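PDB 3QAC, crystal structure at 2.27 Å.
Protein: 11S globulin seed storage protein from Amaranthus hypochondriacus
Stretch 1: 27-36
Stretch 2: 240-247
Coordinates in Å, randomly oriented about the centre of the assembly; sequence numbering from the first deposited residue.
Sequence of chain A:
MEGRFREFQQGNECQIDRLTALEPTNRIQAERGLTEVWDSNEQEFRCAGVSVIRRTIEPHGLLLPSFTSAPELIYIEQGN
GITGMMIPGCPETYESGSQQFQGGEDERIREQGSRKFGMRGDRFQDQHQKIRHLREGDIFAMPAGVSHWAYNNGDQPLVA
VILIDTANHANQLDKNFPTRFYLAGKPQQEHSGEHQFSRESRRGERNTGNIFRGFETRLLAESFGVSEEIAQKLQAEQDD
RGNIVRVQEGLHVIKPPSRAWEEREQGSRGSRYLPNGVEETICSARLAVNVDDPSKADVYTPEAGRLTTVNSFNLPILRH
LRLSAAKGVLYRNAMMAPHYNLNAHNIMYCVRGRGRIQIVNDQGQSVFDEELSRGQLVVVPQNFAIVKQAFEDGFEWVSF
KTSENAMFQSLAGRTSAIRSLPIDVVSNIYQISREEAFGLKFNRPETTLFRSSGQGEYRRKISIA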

# COMPACT_ATOMS: atom_id res chain seq x y z
N ARG A 27 -5.46 21.45 23.89
CA ARG A 27 -6.16 22.57 23.28
C ARG A 27 -5.14 23.50 22.68
O ARG A 27 -4.01 23.61 23.17
CB ARG A 27 -6.98 23.34 24.32
CG ARG A 27 -8.01 22.48 25.03
CD ARG A 27 -8.61 23.18 26.24
CZ ARG A 27 -10.45 24.67 25.60
NH1 ARG A 27 -11.29 23.65 25.53
NH2 ARG A 27 -10.90 25.90 25.34
N ILE A 28 -5.51 24.16 21.61
CA ILE A 28 -4.67 25.19 21.06
C ILE A 28 -5.58 26.36 20.79
O ILE A 28 -6.44 26.34 19.90
CB ILE A 28 -3.89 24.71 19.82
CG1 ILE A 28 -2.78 23.77 20.27
CG2 ILE A 28 -3.28 25.90 19.09
CD1 ILE A 28 -2.48 22.66 19.30
N GLN A 29 -5.41 27.36 21.63
CA GLN A 29 -6.19 28.57 21.56
C GLN A 29 -5.47 29.51 20.62
O GLN A 29 -4.27 29.76 20.76
CB GLN A 29 -6.30 29.19 22.95
CG GLN A 29 -7.24 30.37 23.00
CD GLN A 29 -8.66 29.98 22.67
OE1 GLN A 29 -9.28 29.19 23.40
NE2 GLN A 29 -9.19 30.52 21.58
N ALA A 30 -6.19 29.99 19.62
CA ALA A 30 -5.65 31.03 18.77
C ALA A 30 -6.56 32.25 18.89
O ALA A 30 -7.63 32.19 19.51
CB ALA A 30 -5.55 30.54 17.33
N GLU A 31 -6.14 33.35 18.30
CA GLU A 31 -6.89 34.59 18.42
C GLU A 31 -8.37 34.50 18.01
O GLU A 31 -9.23 35.05 18.69
CB GLU A 31 -6.19 35.71 17.65
CG GLU A 31 -7.12 36.77 17.14
CD GLU A 31 -6.39 37.75 16.26
OE1 GLU A 31 -5.46 38.40 16.77
OE2 GLU A 31 -6.73 37.85 15.06
N ARG A 32 -8.67 33.80 16.92
CA ARG A 32 -10.07 33.70 16.47
C ARG A 32 -10.60 32.28 16.41
O ARG A 32 -11.63 32.05 15.81
CB ARG A 32 -10.28 34.40 15.13
N GLY A 33 -9.91 31.34 17.03
CA GLY A 33 -10.38 29.97 17.01
C GLY A 33 -9.68 29.01 17.95
O GLY A 33 -8.65 29.32 18.56
N LEU A 34 -10.25 27.82 18.06
CA LEU A 34 -9.76 26.81 18.96
C LEU A 34 -9.47 25.55 18.17
O LEU A 34 -10.21 25.20 17.25
CB LEU A 34 -10.79 26.53 20.06
CG LEU A 34 -10.46 25.40 21.03
CD1 LEU A 34 -9.07 25.59 21.61
CD2 LEU A 34 -11.51 25.32 22.15
N THR A 35 -8.39 24.87 18.53
CA THR A 35 -8.05 23.60 17.95
C THR A 35 -7.89 22.58 19.05
O THR A 35 -6.98 22.69 19.88
CB THR A 35 -6.77 23.68 17.10
OG1 THR A 35 -7.00 24.54 15.99
CG2 THR A 35 -6.37 22.29 16.59
N GLU A 36 -8.77 21.60 19.07
CA GLU A 36 -8.71 20.54 20.05
C GLU A 36 -8.17 19.26 19.43
O GLU A 36 -8.68 18.77 18.41
CB GLU A 36 -10.09 20.32 20.63
CG GLU A 36 -10.76 21.63 21.00
CD GLU A 36 -12.18 21.44 21.46
OE1 GLU A 36 -13.09 21.92 20.77
OE2 GLU A 36 -12.38 20.80 22.52
N ASP A 240 1.48 36.74 16.96
CA ASP A 240 1.05 36.09 18.19
C ASP A 240 -0.40 35.66 18.10
O ASP A 240 -1.03 35.37 19.12
CB ASP A 240 1.26 37.03 19.38
CG ASP A 240 0.87 38.48 19.07
OD1 ASP A 240 1.09 39.35 19.94
OD2 ASP A 240 0.36 38.74 17.95
N ARG A 241 -0.92 35.62 16.87
CA ARG A 241 -2.32 35.31 16.64
C ARG A 241 -2.65 33.83 16.60
O ARG A 241 -3.82 33.44 16.74
CB ARG A 241 -2.79 35.96 15.35
CG ARG A 241 -2.70 37.47 15.36
CD ARG A 241 -3.01 37.99 13.98
NE ARG A 241 -2.05 37.49 13.01
CZ ARG A 241 -2.28 37.46 11.70
NH1 ARG A 241 -1.35 36.98 10.87
NH2 ARG A 241 -3.44 37.90 11.22
N GLY A 242 -1.63 32.99 16.42
CA GLY A 242 -1.83 31.56 16.34
C GLY A 242 -2.31 31.17 14.95
O GLY A 242 -2.13 31.94 14.02
N ASN A 243 -2.93 29.99 14.82
CA ASN A 243 -3.28 29.45 13.49
C ASN A 243 -4.64 29.92 12.94
O ASN A 243 -4.92 29.77 11.75
CB ASN A 243 -3.24 27.92 13.51
CG ASN A 243 -4.24 27.31 14.50
OD1 ASN A 243 -4.35 27.77 15.64
ND2 ASN A 243 -4.94 26.27 14.08
N ILE A 244 -5.48 30.47 13.81
CA ILE A 244 -6.77 30.98 13.37
C ILE A 244 -6.89 32.43 13.77
O ILE A 244 -7.06 32.75 14.94
CB ILE A 244 -7.91 30.16 13.96
CG1 ILE A 244 -7.64 28.67 13.76
CG2 ILE A 244 -9.26 30.59 13.37
CD1 ILE A 244 -8.56 27.78 14.53
N VAL A 245 -6.81 33.30 12.77
CA VAL A 245 -6.71 34.73 13.00
C VAL A 245 -8.01 35.48 12.69
O VAL A 245 -8.84 35.02 11.91
CB VAL A 245 -5.59 35.34 12.15
CG1 VAL A 245 -4.29 34.63 12.43
CG2 VAL A 245 -5.96 35.25 10.67
N ARG A 246 -8.16 36.65 13.31
CA ARG A 246 -9.35 37.48 13.15
C ARG A 246 -9.20 38.49 12.02
O ARG A 246 -8.16 39.13 11.88
CB ARG A 246 -9.68 38.20 14.46
CG ARG A 246 -10.90 39.11 14.39
CD ARG A 246 -11.42 39.44 15.79
NE ARG A 246 -11.66 38.23 16.58
CZ ARG A 246 -11.13 37.98 17.78
NH1 ARG A 246 -10.31 38.87 18.36
NH2 ARG A 246 -11.41 36.85 18.41
N VAL A 247 -10.24 38.62 11.20
CA VAL A 247 -10.23 39.59 10.12
C VAL A 247 -11.34 40.62 10.30
O VAL A 247 -12.42 40.32 10.81
CB VAL A 247 -10.36 38.90 8.76
CG1 VAL A 247 -9.95 37.44 8.88
CG2 VAL A 247 -11.78 39.00 8.24
O HOH W 1 -6.61 26.92 17.04
O HOH W 2 -5.95 39.12 12.95

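Residues 27-36 form a tight hairpin whose turn, at Glu31 and Arg32, rests against the second stretch. Within the hairpin, Ile28 N donates to Thr35 O (2.7 Å), Thr35 N to Ile28 O (2.8 Å) and Ala30 N to Gly33 O (2.8 Å). Strand 244-246 runs nearly antiparallel to strand 33-36, at 170°, but their axes come no closer than 7.4 Å, and the backbone bonds between the stretches gather at the turn: Glu31 N donates to Arg241 O (2.8 Å, 175°) and Arg32 N to Ile244 O (2.8 Å).

Glu31 is the most heavily covered residue. With chi1 and chi2 both t, its side chain extends along the second stretch and delivers OE2 to the backbone amide of Arg246, accepting a hydrogen bond from Arg246 N at 2.6 Å. Water 2 donates to both Glu31 OE2 (2.6 Å) and Arg246 O (2.5 Å) and accepts from Arg241 NH2 (3.3 Å), so the carboxylate and the Arg241 guanidinium are linked through solvent. The extended start of Arg246, also t, t, followed by an m chi3, returns its guanidinium to the turn, where Glu31 CG covers one face. The Arg32 side chain is modelled only to CB, which lies 3.9 Å from Arg246 CB.

Ile244, in the m, t rotamer, points toward the hairpin. Its CB lies 4.1 Å from Ala30 CB, while its CD1 reaches Gly33 CA at 3.8 Å; an ideal CB on Gly33 would fall 2.6 Å from Ile244 CD1. Gly242 is similarly confined, since a CB there would sit 2.8 Å from Ala30 CB, and its positive phi independently favours glycine.

Asn243 starts sideways, but its p chi1 carries the amide toward the hairpin, where ND2 donates to Thr35 OG1 (3.3 Å). Water 1 reinforces this link, bonding to Asn243 OD1 (2.8 Å) and Thr35 OG1 (2.6 Å).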